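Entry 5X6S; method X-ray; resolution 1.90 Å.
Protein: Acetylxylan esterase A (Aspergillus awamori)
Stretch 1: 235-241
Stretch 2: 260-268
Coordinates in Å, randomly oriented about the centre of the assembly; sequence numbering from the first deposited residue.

Stretch 1, residues 235-241: TPQTNYE
Stretch 2 260-268: TVPIHGDKD

This is a small side-chain contact, 233 Å² counted over both sides, in which a turn leading into a strand meets a loop leading into a helix, and His 264 sits at its centre with one cross-stretch hydrogen bond and close contacts from Tyr 240 and Pro 236.

The first stretch begins extended at Thr 235 (phi/psi -136/122), and a cis peptide bond precedes Pro 236 (-77/-6, C-gamma endo). A type II turn then runs from Gln 237 (-156/177) through Thr 238 (-52/130) and Asn 239 (74/4) to Tyr 240 (-98/141), where a strand begins that continues past Glu 241. Tyr 240 N donates to Gln 237 O at 3.0 Å, and Thr 235 N to Tyr 240 O at 2.9 Å. The corners of the turn, Thr 238 and Asn 239, stay out of reach of the partner.

The second stretch is extended from Thr 260 to Ile 263, with Val 261 at -68/124 and Pro 262 at -61/148 (C-gamma exo). His 264 (-106/84) is the N-cap residue; the helix follows from Gly 265, and Asp 268 N reaches His 264 O at 3.0 Å. In register, Pro 236 CA lies 7.7 Å from Lys 267 CA, and Tyr 240 CA lies 10.1 Å from Val 261 CA, the wider gap being spanned by the tyrosine ring.

His 264 points toward the first stretch with chi1 -71° (m) and chi2 53°. Both ring nitrogens donate: His 264 ND1 to Pro 262 O at 2.8 Å, within its own loop, and His 264 NE2 to Gln 237 OE1 at 2.7 Å, with an N-H...O angle of 154°. Gln 237 starts sideways, yet chi1 74° (p), chi2 -165° (t) and chi3 66° bring its amide oxygen in at the edge of the imidazole.

Tyr 240, buried and directed toward the partner (chi1 -79°, m; chi2 54°), places its OH 3.3 Å from His 264 CE1, also near the imidazole plane. The two rings are oblique, centroids 5.1 Å apart and planes at 55°. Tyr 240 OH also lies 3.7 Å from Pro 262 CD, while Tyr 240 CE2 packs 3.9 Å from CG1 of Val 261 (chi1 174°, t).

Pro 236 extends the contact toward the helix: its CG is 3.9 Å from His 264 CD2, and its CB is 3.9 Å from Lys 267 CG. Lys 267, with chi1 to chi3 all m and chi4 t, therefore contributes aliphatic carbon here, while its NZ is hydrogen-bonded to a residue immediately flanking one of the stretches.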

ATOM      1  N   THR A 235      14.403  -8.708 -26.700  1.00 23.79           N
ATOM      2  CA  THR A 235      13.482  -7.816 -26.010  1.00 23.49           C
ATOM      3  C   THR A 235      14.074  -7.549 -24.609  1.00 23.98           C
ATOM      4  O   THR A 235      14.334  -8.484 -23.882  1.00 23.15           O
ATOM      5  CB  THR A 235      12.096  -8.485 -25.901  1.00 25.08           C
ATOM      6  OG1 THR A 235      11.552  -8.751 -27.208  1.00 23.77           O
ATOM      7  CG2 THR A 235      11.093  -7.598 -25.110  1.00 24.64           C
ATOM      8  N   PRO A 236      14.338  -6.273 -24.238  1.00 24.36           N
ATOM      9  CA  PRO A 236      14.037  -5.018 -24.967  1.00 24.47           C
ATOM     10  C   PRO A 236      14.964  -4.685 -26.136  1.00 25.49           C
ATOM     11  O   PRO A 236      14.699  -3.713 -26.830  1.00 26.66           O
ATOM     12  CB  PRO A 236      14.163  -3.942 -23.868  1.00 22.94           C
ATOM     13  CG  PRO A 236      15.245  -4.498 -23.008  1.00 23.93           C
ATOM     14  CD  PRO A 236      15.015  -5.996 -22.955  1.00 23.15           C
ATOM     15  N   GLN A 237      16.032  -5.453 -26.358  1.00 25.20           N
ATOM     16  CA  GLN A 237      16.965  -5.185 -27.503  1.00 24.87           C
ATOM     17  C   GLN A 237      17.685  -6.475 -27.883  1.00 25.76           C
ATOM     18  O   GLN A 237      17.544  -7.488 -27.192  1.00 25.40           O
ATOM     19  CB  GLN A 237      18.028  -4.133 -27.132  1.00 24.91           C
ATOM     20  CG  GLN A 237      19.138  -4.634 -26.199  1.00 24.19           C
ATOM     21  CD  GLN A 237      19.930  -3.511 -25.571  1.00 25.60           C
ATOM     22  OE1 GLN A 237      19.387  -2.765 -24.794  1.00 27.26           O
ATOM     23  NE2 GLN A 237      21.198  -3.404 -25.881  1.00 25.11           N
ATOM     24  N   THR A 238      18.519  -6.400 -28.932  1.00 26.37           N
ATOM     25  CA  THR A 238      19.272  -7.546 -29.434  1.00 26.55           C
ATOM     26  C   THR A 238      20.035  -8.213 -28.316  1.00 27.47           C
ATOM     27  O   THR A 238      20.721  -7.548 -27.530  1.00 26.96           O
ATOM     28  CB  THR A 238      20.239  -7.112 -30.577  1.00 26.82           C
ATOM     29  OG1 THR A 238      19.451  -6.518 -31.606  1.00 26.16           O
ATOM     30  CG2 THR A 238      21.054  -8.280 -31.127  1.00 29.28           C
ATOM     31  N   ASN A 239      19.878  -9.542 -28.232  1.00 25.70           N
ATOM     32  CA  ASN A 239      20.590 -10.384 -27.308  1.00 25.36           C
ATOM     33  C   ASN A 239      20.119 -10.284 -25.852  1.00 24.52           C
ATOM     34  O   ASN A 239      20.707 -10.902 -24.970  1.00 24.48           O
ATOM     35  CB  ASN A 239      22.087 -10.190 -27.407  1.00 26.71           C
ATOM     36  CG  ASN A 239      22.657 -10.810 -28.688  1.00 29.79           C
ATOM     37  OD1 ASN A 239      22.105 -11.771 -29.236  1.00 31.21           O
ATOM     38  ND2 ASN A 239      23.742 -10.246 -29.168  1.00 33.93           N
ATOM     39  N   TYR A 240      19.058  -9.509 -25.639  1.00 24.47           N
ATOM     40  CA  TYR A 240      18.343  -9.566 -24.382  1.00 24.35           C
ATOM     41  C   TYR A 240      17.115 -10.470 -24.601  1.00 24.42           C
ATOM     42  O   TYR A 240      16.448 -10.375 -25.618  1.00 23.94           O
ATOM     43  CB  TYR A 240      17.867  -8.178 -24.006  1.00 23.28           C
ATOM     44  CG  TYR A 240      18.893  -7.256 -23.414  1.00 23.71           C
ATOM     45  CD1 TYR A 240      20.086  -6.987 -24.057  1.00 23.57           C
ATOM     46  CD2 TYR A 240      18.637  -6.587 -22.211  1.00 23.32           C
ATOM     47  CE1 TYR A 240      21.012  -6.116 -23.514  1.00 23.93           C
ATOM     48  CE2 TYR A 240      19.572  -5.718 -21.650  1.00 21.00           C
ATOM     49  CZ  TYR A 240      20.735  -5.453 -22.306  1.00 23.91           C
ATOM     50  OH  TYR A 240      21.656  -4.571 -21.745  1.00 22.58           O
ATOM     51  N   GLU A 241      16.774 -11.294 -23.621  1.00 24.31           N
ATOM     52  CA  GLU A 241      15.550 -12.090 -23.746  1.00 24.60           C
ATOM     53  C   GLU A 241      14.664 -11.921 -22.530  1.00 23.04           C
ATOM     54  O   GLU A 241      15.131 -12.094 -21.420  1.00 22.46           O
ATOM     55  CB  GLU A 241      15.913 -13.584 -23.879  1.00 25.73           C
ATOM     56  CG  GLU A 241      14.711 -14.531 -24.061  1.00 27.71           C
ATOM     57  CD  GLU A 241      15.133 -15.996 -23.862  1.00 30.38           C
ATOM     58  OE1 GLU A 241      15.596 -16.345 -22.717  1.00 34.12           O
ATOM     59  OE2 GLU A 241      15.068 -16.791 -24.834  1.00 29.73           O
ATOM     60  N   THR A 260      27.456  -4.162 -14.613  1.00 23.74           N
ATOM     61  CA  THR A 260      26.048  -4.562 -14.507  1.00 23.63           C
ATOM     62  C   THR A 260      25.368  -4.410 -15.877  1.00 23.09           C
ATOM     63  O   THR A 260      25.956  -3.897 -16.839  1.00 22.78           O
ATOM     64  CB  THR A 260      25.290  -3.596 -13.540  1.00 24.17           C
ATOM     65  OG1 THR A 260      25.467  -2.256 -13.999  1.00 22.81           O
ATOM     66  CG2 THR A 260      25.811  -3.683 -12.131  1.00 22.72           C
ATOM     67  N   VAL A 261      24.128  -4.851 -15.961  1.00 21.13           N
ATOM     68  CA  VAL A 261      23.277  -4.545 -17.082  1.00 20.72           C
ATOM     69  C   VAL A 261      22.986  -3.037 -16.991  1.00 20.54           C
ATOM     70  O   VAL A 261      22.510  -2.558 -15.948  1.00 19.76           O
ATOM     71  CB  VAL A 261      21.939  -5.318 -17.040  1.00 20.22           C
ATOM     72  CG1 VAL A 261      21.006  -4.853 -18.159  1.00 19.85           C
ATOM     73  CG2 VAL A 261      22.149  -6.849 -17.114  1.00 20.45           C
ATOM     74  N   PRO A 262      23.285  -2.292 -18.060  1.00 20.97           N
ATOM     75  CA  PRO A 262      23.043  -0.823 -18.012  1.00 21.14           C
ATOM     76  C   PRO A 262      21.565  -0.542 -17.793  1.00 21.66           C
ATOM     77  O   PRO A 262      20.738  -1.278 -18.282  1.00 21.14           O
ATOM     78  CB  PRO A 262      23.419  -0.322 -19.424  1.00 21.47           C
ATOM     79  CG  PRO A 262      23.876  -1.528 -20.208  1.00 23.28           C
ATOM     80  CD  PRO A 262      23.860  -2.757 -19.341  1.00 21.44           C
ATOM     81  N   ILE A 263      21.246   0.548 -17.101  1.00 19.93           N
ATOM     82  CA  ILE A 263      19.882   0.908 -16.833  1.00 19.62           C
ATOM     83  C   ILE A 263      19.155   1.230 -18.134  1.00 20.98           C
ATOM     84  O   ILE A 263      19.662   1.966 -18.985  1.00 20.97           O
ATOM     85  CB  ILE A 263      19.838   2.186 -15.950  1.00 19.53           C
ATOM     86  CG1 ILE A 263      20.444   1.940 -14.582  1.00 19.15           C
ATOM     87  CG2 ILE A 263      18.406   2.694 -15.820  1.00 19.91           C
ATOM     88  CD1 ILE A 263      20.703   3.218 -13.802  1.00 18.96           C
ATOM     89  N   HIS A 264      17.956   0.683 -18.309  1.00 21.01           N
ATOM     90  CA  HIS A 264      17.132   0.991 -19.431  1.00 19.97           C
ATOM     91  C   HIS A 264      16.017   1.885 -18.880  1.00 20.95           C
ATOM     92  O   HIS A 264      14.915   1.419 -18.578  1.00 20.78           O
ATOM     93  CB  HIS A 264      16.552  -0.274 -20.080  1.00 20.12           C
ATOM     94  CG  HIS A 264      17.566  -1.107 -20.805  1.00 18.67           C
ATOM     95  ND1 HIS A 264      18.735  -1.546 -20.223  1.00 20.82           N
ATOM     96  CD2 HIS A 264      17.598  -1.544 -22.086  1.00 20.04           C
ATOM     97  CE1 HIS A 264      19.440  -2.230 -21.110  1.00 21.46           C
ATOM     98  NE2 HIS A 264      18.763  -2.247 -22.246  1.00 21.01           N
ATOM     99  N   GLY A 265      16.297   3.182 -18.775  1.00 21.23           N
ATOM    100  CA  GLY A 265      15.363   4.132 -18.145  1.00 19.21           C
ATOM    101  C   GLY A 265      13.961   4.199 -18.779  1.00 20.25           C
ATOM    102  O   GLY A 265      12.958   4.184 -18.064  1.00 16.87           O
ATOM    103  N   ASP A 266      13.865   4.257 -20.121  1.00 20.63           N
ATOM    104  CA  ASP A 266      12.545   4.283 -20.712  1.00 21.03           C
ATOM    105  C   ASP A 266      11.765   2.985 -20.412  1.00 20.40           C
ATOM    106  O   ASP A 266      10.558   3.024 -20.158  1.00 20.45           O
ATOM    107  CB  ASP A 266      12.568   4.527 -22.239  1.00 23.96           C
ATOM    108  CG  ASP A 266      13.320   5.821 -22.646  1.00 27.34           C
ATOM    109  OD1 ASP A 266      13.558   6.711 -21.836  1.00 30.45           O
ATOM    110  OD2 ASP A 266      13.698   5.913 -23.825  1.00 33.65           O
ATOM    111  N   LYS A 267      12.463   1.864 -20.443  1.00 19.43           N
ATOM    112  CA  LYS A 267      11.844   0.564 -20.089  1.00 20.33           C
ATOM    113  C   LYS A 267      11.358   0.516 -18.643  1.00 18.63           C
ATOM    114  O   LYS A 267      10.344  -0.096 -18.343  1.00 18.40           O
ATOM    115  CB  LYS A 267      12.783  -0.611 -20.388  1.00 19.85           C
ATOM    116  CG  LYS A 267      13.201  -0.787 -21.852  1.00 24.46           C
ATOM    117  CD  LYS A 267      12.082  -0.531 -22.835  1.00 28.15           C
ATOM    118  CE  LYS A 267      11.119  -1.650 -22.909  1.00 30.12           C
ATOM    119  NZ  LYS A 267      10.271  -1.511 -24.150  1.00 35.18           N
ATOM    120  N   ASP A 268      12.091   1.170 -17.749  1.00 19.58           N
ATOM    121  CA  ASP A 268      11.676   1.273 -16.347  1.00 19.11           C
ATOM    122  C   ASP A 268      10.360   2.026 -16.279  1.00 18.54           C
ATOM    123  O   ASP A 268       9.443   1.608 -15.566  1.00 17.71           O
ATOM    124  CB  ASP A 268      12.708   1.999 -15.471  1.00 19.27           C
ATOM    125  CG  ASP A 268      14.024   1.281 -15.331  1.00 19.03           C
ATOM    126  OD1 ASP A 268      14.170   0.091 -15.703  1.00 17.60           O
ATOM    127  OD2 ASP A 268      15.000   1.931 -14.856  1.00 18.86           O
TER